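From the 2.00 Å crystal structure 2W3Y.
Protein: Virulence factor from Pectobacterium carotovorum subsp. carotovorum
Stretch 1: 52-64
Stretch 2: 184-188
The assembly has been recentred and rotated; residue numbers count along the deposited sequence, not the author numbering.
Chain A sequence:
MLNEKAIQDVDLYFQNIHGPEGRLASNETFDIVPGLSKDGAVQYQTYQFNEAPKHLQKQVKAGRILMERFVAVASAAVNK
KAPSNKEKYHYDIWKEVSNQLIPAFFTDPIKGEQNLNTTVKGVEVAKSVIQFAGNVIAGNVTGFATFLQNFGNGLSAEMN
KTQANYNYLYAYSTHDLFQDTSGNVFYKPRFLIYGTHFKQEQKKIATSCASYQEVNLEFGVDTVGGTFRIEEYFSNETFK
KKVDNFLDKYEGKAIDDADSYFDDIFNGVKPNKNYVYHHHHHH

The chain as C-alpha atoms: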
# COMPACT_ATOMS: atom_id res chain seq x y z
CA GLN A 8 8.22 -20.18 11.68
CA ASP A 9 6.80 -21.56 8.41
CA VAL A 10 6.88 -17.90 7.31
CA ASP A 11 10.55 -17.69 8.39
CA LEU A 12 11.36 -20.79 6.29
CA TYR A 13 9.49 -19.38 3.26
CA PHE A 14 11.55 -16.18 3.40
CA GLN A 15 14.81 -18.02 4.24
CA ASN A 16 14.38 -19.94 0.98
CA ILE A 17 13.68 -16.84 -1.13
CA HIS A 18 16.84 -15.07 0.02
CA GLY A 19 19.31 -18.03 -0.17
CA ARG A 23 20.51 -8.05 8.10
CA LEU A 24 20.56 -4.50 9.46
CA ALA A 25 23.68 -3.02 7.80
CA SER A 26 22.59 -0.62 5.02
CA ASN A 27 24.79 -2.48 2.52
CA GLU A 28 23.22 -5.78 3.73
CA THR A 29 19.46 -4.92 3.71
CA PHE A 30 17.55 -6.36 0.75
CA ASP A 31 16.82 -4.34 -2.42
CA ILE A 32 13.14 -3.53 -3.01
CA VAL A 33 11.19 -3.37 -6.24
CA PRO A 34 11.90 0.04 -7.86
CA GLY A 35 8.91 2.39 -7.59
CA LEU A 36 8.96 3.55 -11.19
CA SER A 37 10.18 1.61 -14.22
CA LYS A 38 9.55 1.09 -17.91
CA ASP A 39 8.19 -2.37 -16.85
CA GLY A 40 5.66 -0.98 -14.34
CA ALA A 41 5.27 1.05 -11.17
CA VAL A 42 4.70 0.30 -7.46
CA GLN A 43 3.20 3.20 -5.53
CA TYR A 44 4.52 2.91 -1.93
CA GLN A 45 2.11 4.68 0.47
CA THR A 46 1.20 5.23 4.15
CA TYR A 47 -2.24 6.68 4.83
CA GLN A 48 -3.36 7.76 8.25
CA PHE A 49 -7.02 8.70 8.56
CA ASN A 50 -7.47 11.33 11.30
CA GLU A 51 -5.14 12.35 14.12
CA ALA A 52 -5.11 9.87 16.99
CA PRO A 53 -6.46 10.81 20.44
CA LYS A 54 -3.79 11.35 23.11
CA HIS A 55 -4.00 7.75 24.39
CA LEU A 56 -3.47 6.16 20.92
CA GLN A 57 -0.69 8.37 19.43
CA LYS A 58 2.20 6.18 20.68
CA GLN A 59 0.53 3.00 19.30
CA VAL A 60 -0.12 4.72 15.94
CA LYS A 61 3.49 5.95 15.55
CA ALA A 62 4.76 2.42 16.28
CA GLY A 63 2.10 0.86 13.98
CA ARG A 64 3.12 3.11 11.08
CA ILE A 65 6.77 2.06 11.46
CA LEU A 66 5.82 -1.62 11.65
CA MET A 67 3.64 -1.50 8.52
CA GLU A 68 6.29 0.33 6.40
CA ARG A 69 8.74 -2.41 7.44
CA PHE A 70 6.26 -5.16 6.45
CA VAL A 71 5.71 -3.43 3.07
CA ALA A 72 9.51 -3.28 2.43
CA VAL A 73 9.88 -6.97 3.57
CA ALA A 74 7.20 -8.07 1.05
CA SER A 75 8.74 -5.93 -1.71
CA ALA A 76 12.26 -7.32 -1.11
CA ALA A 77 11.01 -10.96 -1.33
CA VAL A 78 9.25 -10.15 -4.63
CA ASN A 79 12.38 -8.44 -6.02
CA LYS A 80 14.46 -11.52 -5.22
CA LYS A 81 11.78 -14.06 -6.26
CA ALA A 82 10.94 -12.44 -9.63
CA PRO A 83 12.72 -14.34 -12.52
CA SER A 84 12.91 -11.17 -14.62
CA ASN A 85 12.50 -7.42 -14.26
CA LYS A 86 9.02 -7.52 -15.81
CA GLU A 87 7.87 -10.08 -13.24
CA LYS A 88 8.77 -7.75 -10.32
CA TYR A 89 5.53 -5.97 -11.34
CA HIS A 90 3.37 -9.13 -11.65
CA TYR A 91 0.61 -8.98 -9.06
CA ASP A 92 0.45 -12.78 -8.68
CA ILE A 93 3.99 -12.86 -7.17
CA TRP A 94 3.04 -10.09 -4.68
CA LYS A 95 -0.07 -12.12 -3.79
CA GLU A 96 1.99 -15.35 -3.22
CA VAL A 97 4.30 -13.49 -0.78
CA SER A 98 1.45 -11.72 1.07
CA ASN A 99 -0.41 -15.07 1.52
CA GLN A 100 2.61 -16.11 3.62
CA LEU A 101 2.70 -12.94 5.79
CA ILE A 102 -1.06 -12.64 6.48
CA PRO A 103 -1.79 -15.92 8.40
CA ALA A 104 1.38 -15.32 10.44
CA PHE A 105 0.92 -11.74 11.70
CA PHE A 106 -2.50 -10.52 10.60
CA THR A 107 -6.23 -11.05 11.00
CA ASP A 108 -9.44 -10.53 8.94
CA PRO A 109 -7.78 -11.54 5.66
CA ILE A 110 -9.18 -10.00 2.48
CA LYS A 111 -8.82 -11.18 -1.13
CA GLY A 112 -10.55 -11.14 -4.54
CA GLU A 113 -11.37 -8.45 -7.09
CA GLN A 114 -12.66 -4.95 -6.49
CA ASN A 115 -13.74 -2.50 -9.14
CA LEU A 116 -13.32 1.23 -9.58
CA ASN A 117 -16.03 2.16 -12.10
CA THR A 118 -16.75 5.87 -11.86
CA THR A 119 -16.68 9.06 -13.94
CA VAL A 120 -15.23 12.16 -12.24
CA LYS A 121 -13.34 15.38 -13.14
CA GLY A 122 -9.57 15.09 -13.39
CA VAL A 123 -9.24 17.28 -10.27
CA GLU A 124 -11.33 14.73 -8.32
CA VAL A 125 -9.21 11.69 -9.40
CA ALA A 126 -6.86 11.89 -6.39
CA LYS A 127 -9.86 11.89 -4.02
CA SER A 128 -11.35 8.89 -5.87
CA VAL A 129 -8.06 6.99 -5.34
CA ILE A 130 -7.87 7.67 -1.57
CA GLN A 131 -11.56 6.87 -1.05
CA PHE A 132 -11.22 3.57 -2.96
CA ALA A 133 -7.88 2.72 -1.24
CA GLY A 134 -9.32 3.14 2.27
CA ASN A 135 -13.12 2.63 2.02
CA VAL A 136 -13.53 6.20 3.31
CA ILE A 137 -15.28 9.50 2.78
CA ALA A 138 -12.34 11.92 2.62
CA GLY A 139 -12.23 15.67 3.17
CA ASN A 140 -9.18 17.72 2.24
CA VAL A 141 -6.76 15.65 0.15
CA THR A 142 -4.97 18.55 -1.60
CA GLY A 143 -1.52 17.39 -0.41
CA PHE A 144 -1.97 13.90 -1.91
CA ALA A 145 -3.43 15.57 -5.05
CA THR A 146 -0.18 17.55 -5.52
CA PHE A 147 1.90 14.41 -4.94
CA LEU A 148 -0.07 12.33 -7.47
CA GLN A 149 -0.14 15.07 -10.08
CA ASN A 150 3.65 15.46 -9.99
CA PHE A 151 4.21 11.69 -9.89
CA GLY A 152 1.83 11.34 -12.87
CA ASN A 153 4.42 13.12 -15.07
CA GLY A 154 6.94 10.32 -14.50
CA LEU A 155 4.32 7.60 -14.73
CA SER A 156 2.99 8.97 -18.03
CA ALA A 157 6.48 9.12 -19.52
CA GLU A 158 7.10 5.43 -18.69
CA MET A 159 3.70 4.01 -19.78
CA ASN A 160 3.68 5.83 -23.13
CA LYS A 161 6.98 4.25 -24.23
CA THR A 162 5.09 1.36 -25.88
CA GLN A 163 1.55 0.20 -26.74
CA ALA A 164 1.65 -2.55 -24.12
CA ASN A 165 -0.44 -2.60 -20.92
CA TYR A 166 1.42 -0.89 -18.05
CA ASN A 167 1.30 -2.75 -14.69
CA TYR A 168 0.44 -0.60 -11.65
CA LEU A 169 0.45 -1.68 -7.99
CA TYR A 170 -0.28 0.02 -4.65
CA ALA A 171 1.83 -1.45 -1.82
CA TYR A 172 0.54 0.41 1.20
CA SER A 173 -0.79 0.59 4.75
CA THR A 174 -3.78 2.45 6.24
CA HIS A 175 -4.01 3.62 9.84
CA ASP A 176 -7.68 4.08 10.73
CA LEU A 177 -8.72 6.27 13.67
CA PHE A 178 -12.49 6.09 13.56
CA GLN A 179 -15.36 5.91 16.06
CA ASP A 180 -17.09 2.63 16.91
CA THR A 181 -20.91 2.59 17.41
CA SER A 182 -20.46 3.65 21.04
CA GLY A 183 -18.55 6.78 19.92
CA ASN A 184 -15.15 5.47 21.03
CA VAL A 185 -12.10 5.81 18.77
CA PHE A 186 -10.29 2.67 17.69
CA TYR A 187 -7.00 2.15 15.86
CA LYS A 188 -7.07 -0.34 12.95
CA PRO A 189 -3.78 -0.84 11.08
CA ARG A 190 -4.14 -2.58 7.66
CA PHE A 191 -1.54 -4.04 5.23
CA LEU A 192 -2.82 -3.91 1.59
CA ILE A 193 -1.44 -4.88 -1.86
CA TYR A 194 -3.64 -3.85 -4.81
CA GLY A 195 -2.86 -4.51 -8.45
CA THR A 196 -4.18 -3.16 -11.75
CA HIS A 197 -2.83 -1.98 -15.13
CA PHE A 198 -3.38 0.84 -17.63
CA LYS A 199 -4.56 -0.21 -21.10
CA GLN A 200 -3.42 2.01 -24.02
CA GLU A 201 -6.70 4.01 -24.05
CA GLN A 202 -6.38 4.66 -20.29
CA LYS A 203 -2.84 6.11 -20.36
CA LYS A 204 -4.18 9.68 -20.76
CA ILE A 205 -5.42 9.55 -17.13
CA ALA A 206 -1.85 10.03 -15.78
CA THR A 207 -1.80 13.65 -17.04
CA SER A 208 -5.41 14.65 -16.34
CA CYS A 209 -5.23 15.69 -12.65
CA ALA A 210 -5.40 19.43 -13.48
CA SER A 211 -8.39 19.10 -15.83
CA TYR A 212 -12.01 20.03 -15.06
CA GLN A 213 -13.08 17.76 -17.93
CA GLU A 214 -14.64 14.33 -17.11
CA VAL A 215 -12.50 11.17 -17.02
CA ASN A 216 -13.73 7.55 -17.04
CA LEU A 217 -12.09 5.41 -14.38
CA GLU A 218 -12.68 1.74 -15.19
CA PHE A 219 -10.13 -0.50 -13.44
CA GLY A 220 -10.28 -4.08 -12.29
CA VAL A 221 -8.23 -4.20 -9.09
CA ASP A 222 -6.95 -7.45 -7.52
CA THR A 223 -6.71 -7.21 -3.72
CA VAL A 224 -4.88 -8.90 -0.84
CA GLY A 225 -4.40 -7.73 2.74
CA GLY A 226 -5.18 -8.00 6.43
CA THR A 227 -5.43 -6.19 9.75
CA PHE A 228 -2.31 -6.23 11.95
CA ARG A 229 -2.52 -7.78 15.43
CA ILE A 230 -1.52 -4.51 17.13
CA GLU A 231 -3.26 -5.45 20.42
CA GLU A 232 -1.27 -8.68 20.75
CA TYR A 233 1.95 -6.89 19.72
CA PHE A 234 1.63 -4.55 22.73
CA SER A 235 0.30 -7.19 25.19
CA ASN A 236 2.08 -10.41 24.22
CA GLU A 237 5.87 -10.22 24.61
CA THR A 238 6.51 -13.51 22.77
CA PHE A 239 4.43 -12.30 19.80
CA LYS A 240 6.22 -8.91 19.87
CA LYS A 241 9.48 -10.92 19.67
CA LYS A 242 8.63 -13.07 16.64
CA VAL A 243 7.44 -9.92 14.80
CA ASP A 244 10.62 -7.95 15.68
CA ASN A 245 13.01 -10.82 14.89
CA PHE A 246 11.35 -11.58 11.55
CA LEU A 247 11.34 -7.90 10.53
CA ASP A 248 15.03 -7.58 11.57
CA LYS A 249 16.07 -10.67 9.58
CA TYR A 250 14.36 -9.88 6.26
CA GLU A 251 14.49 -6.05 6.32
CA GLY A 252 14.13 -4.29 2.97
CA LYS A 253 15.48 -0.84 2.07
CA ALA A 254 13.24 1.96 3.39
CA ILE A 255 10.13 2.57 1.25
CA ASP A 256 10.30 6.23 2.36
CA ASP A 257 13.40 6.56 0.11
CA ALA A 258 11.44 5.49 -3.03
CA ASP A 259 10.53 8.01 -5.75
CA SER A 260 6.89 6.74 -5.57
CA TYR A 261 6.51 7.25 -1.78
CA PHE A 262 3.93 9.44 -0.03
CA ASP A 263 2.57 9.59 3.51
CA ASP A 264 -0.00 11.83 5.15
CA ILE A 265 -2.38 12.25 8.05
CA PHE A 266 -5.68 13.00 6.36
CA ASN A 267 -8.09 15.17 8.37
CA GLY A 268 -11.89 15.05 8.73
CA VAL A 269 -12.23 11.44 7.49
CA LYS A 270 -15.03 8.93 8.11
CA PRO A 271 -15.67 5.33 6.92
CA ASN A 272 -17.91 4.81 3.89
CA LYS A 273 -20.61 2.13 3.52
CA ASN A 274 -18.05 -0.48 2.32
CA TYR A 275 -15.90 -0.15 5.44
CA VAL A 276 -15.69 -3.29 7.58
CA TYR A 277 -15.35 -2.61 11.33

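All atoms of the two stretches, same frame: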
# COMPACT_ATOMS: atom_id res chain seq x y z
N ALA A 52 -4.78 10.75 15.88
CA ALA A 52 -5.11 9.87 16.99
C ALA A 52 -5.38 10.69 18.26
O ALA A 52 -4.77 11.74 18.45
CB ALA A 52 -3.96 8.90 17.23
N PRO A 53 -6.32 10.22 19.11
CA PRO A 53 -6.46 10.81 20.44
C PRO A 53 -5.22 10.54 21.29
O PRO A 53 -4.48 9.58 21.04
CB PRO A 53 -7.68 10.08 21.03
CG PRO A 53 -7.76 8.80 20.28
CD PRO A 53 -7.29 9.13 18.89
N LYS A 54 -5.01 11.38 22.30
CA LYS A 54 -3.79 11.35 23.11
C LYS A 54 -3.35 9.94 23.50
O LYS A 54 -2.17 9.60 23.38
CB LYS A 54 -3.94 12.26 24.35
CG LYS A 54 -4.03 13.75 24.02
CD LYS A 54 -5.45 14.38 24.22
CE LYS A 54 -6.39 14.21 23.00
NZ LYS A 54 -7.36 13.09 23.19
N HIS A 55 -4.30 9.11 23.92
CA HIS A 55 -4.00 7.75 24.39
C HIS A 55 -3.70 6.70 23.29
O HIS A 55 -3.39 5.54 23.60
CB HIS A 55 -5.12 7.24 25.31
CG HIS A 55 -6.39 6.90 24.60
ND1 HIS A 55 -6.80 5.59 24.38
CD2 HIS A 55 -7.37 7.68 24.08
CE1 HIS A 55 -7.96 5.59 23.75
NE2 HIS A 55 -8.32 6.84 23.55
N LEU A 56 -3.77 7.10 22.01
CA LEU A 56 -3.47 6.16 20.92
C LEU A 56 -2.26 6.56 20.06
O LEU A 56 -1.78 5.76 19.27
CB LEU A 56 -4.72 5.90 20.04
CG LEU A 56 -5.89 5.13 20.67
CD1 LEU A 56 -7.15 5.22 19.82
CD2 LEU A 56 -5.53 3.66 20.95
N GLN A 57 -1.79 7.80 20.24
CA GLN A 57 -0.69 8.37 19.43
C GLN A 57 0.61 7.55 19.41
O GLN A 57 1.23 7.38 18.35
CB GLN A 57 -0.43 9.83 19.81
CG GLN A 57 -1.64 10.72 19.54
CD GLN A 57 -1.36 12.20 19.64
OE1 GLN A 57 -0.33 12.69 19.16
NE2 GLN A 57 -2.27 12.93 20.27
N LYS A 58 1.02 7.04 20.58
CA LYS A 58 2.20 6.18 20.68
C LYS A 58 2.04 4.89 19.86
O LYS A 58 2.94 4.51 19.11
CB LYS A 58 2.48 5.84 22.15
CG LYS A 58 3.59 4.81 22.40
CD LYS A 58 3.63 4.43 23.89
CE LYS A 58 4.84 3.58 24.23
NZ LYS A 58 4.91 3.28 25.69
N GLN A 59 0.90 4.22 20.04
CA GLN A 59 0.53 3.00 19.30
C GLN A 59 0.50 3.23 17.77
O GLN A 59 0.97 2.40 17.00
CB GLN A 59 -0.82 2.50 19.82
CG GLN A 59 -1.37 1.22 19.18
CD GLN A 59 -2.55 0.66 19.96
OE1 GLN A 59 -2.60 0.72 21.20
NE2 GLN A 59 -3.51 0.09 19.25
N VAL A 60 -0.02 4.38 17.36
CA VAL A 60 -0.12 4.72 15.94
C VAL A 60 1.26 4.96 15.31
O VAL A 60 1.54 4.47 14.21
CB VAL A 60 -1.08 5.92 15.72
CG1 VAL A 60 -1.00 6.44 14.29
CG2 VAL A 60 -2.51 5.52 16.06
N LYS A 61 2.11 5.70 16.02
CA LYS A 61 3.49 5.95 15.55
C LYS A 61 4.29 4.66 15.41
O LYS A 61 5.01 4.49 14.44
CB LYS A 61 4.20 7.00 16.43
CG LYS A 61 3.74 8.46 16.16
CD LYS A 61 4.20 9.42 17.27
CE LYS A 61 3.49 10.78 17.16
NZ LYS A 61 4.16 11.65 16.13
N ALA A 62 4.13 3.74 16.37
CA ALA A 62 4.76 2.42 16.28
C ALA A 62 4.16 1.56 15.14
O ALA A 62 4.90 0.91 14.38
CB ALA A 62 4.63 1.68 17.62
N GLY A 63 2.83 1.60 15.01
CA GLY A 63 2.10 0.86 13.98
C GLY A 63 2.50 1.27 12.58
O GLY A 63 2.67 0.42 11.70
N ARG A 64 2.66 2.58 12.37
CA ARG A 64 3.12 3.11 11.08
C ARG A 64 4.50 2.59 10.73
O ARG A 64 4.72 2.18 9.59
CB ARG A 64 3.04 4.65 11.04
CG ARG A 64 1.60 5.16 11.02
CD ARG A 64 1.49 6.67 10.89
NE ARG A 64 2.31 7.22 9.80
CZ ARG A 64 2.11 8.40 9.23
NH1 ARG A 64 1.10 9.16 9.60
NH2 ARG A 64 2.91 8.82 8.27
N ASN A 184 -16.54 5.60 20.61
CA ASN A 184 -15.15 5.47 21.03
C ASN A 184 -14.21 5.21 19.86
O ASN A 184 -14.48 4.35 19.00
CB ASN A 184 -15.00 4.35 22.05
CG ASN A 184 -15.83 4.59 23.28
OD1 ASN A 184 -15.82 5.68 23.84
ND2 ASN A 184 -16.58 3.59 23.69
N VAL A 185 -13.10 5.94 19.85
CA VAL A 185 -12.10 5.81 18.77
C VAL A 185 -11.30 4.53 18.89
O VAL A 185 -10.80 4.19 19.98
CB VAL A 185 -11.15 7.03 18.72
CG1 VAL A 185 -10.08 6.85 17.63
CG2 VAL A 185 -11.93 8.31 18.47
N PHE A 186 -11.17 3.82 17.77
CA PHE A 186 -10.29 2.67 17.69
C PHE A 186 -9.17 2.92 16.67
O PHE A 186 -9.29 3.77 15.76
CB PHE A 186 -11.07 1.39 17.35
CG PHE A 186 -11.78 1.45 16.02
CD1 PHE A 186 -11.09 1.17 14.84
CD2 PHE A 186 -13.12 1.80 15.95
CE1 PHE A 186 -11.74 1.23 13.62
CE2 PHE A 186 -13.78 1.87 14.72
CZ PHE A 186 -13.07 1.58 13.55
N TYR A 187 -8.07 2.18 16.84
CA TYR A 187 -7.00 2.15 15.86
C TYR A 187 -6.98 0.80 15.13
O TYR A 187 -6.82 -0.26 15.75
CB TYR A 187 -5.65 2.51 16.51
CG TYR A 187 -4.43 2.30 15.65
CD1 TYR A 187 -4.37 2.82 14.34
CD2 TYR A 187 -3.34 1.59 16.13
CE1 TYR A 187 -3.23 2.62 13.55
CE2 TYR A 187 -2.21 1.39 15.36
CZ TYR A 187 -2.16 1.90 14.07
OH TYR A 187 -1.03 1.70 13.31
N LYS A 188 -7.20 0.84 13.80
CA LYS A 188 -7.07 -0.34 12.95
C LYS A 188 -5.94 -0.15 11.94
O LYS A 188 -6.07 0.66 11.02
CB LYS A 188 -8.39 -0.66 12.24
CG LYS A 188 -8.40 -1.99 11.46
CD LYS A 188 -9.62 -2.11 10.52
CE LYS A 188 -10.95 -2.21 11.28
NZ LYS A 188 -10.99 -3.37 12.24

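A helix and a strand can pack closely without exchanging a single hydrogen bond, provided that the relief of one surface matches that of the other. The contact between residues 52–64 and 184–188 of this virulence factor illustrates the principle. Touching partners lie at least 123 positions apart along the chain, yet the segments run nearly parallel: the axis of helix 57–64 and that of strand 185–188 differ in N-to-C direction by 16° and approach to 9.8 Å. The nearest CA atoms pair Pro-53 with Val-185 (CA to CA, 7.7 Å), ahead of the helix, and Val-60 with Tyr-187 (CA to CA, 7.3 Å).

The strand alternates in the usual way. The CA-to-CB bonds of Val-185 and Tyr-187 point toward the first stretch, whereas those of Phe-186 and Lys-188 point away, so the strand presents one small bump and one large one. The small bump is Val-185. Its CG1 meets the ring of Pro-53 at CD (3.8 Å) and the tip of Leu-56, where CD1 lies 4.0 Å from Val-185 CG1. One methyl of the branched valine side chain thus sits against two apolar groups from the segment that leads into the helix. That segment is held in shape by its own backbone: Leu-56 N donates to Pro-53 O at 2.8 Å, and the CA-to-CB bonds of both residues point toward the strand. Leu-56 CD1 also rests 3.8 Å from Val-185 O, and its methyl therefore packs against the strand backbone as well as the valine side chain.

The large bump is Tyr-187, which accounts for most of the strand's share of the 353 Å² buried between the stretches. With chi1 at 171° (t), its ring extends to the helix and enters a hollow lined by Gln-59, Val-60 and Gly-63. Val-60 covers one face: CG2 lies 3.7 Å from the ring centroid of Tyr-187 and only 12° off the ring normal, a CH-pi contact in which a weakly polarised methyl meets the electron-rich face. Gln-59 and Gly-63 approach near the ring plane instead. Gln-59 NE2 comes within 3.5 Å of Tyr-187 CD2 at the edge, a van der Waals contact.

The end of the hollow depends on an absence. Gly-63 CA approaches Tyr-187 OH to 3.3 Å, and a CB built in ideal geometry on Gly-63 would fall just 1.9 Å from that same OH. The missing side chain leaves room for the phenol to reach the helix backbone, while the hydroxyl finds its hydrogen bonding elsewhere in the structure. The helix needs nothing from the strand to satisfy its backbone here: Gly-63 N bonds to Gln-59 O at 2.8 Å, and Arg-64 N to Val-60 O at 2.9 Å. Fit of shape, rather than polar pairing, defines this contact.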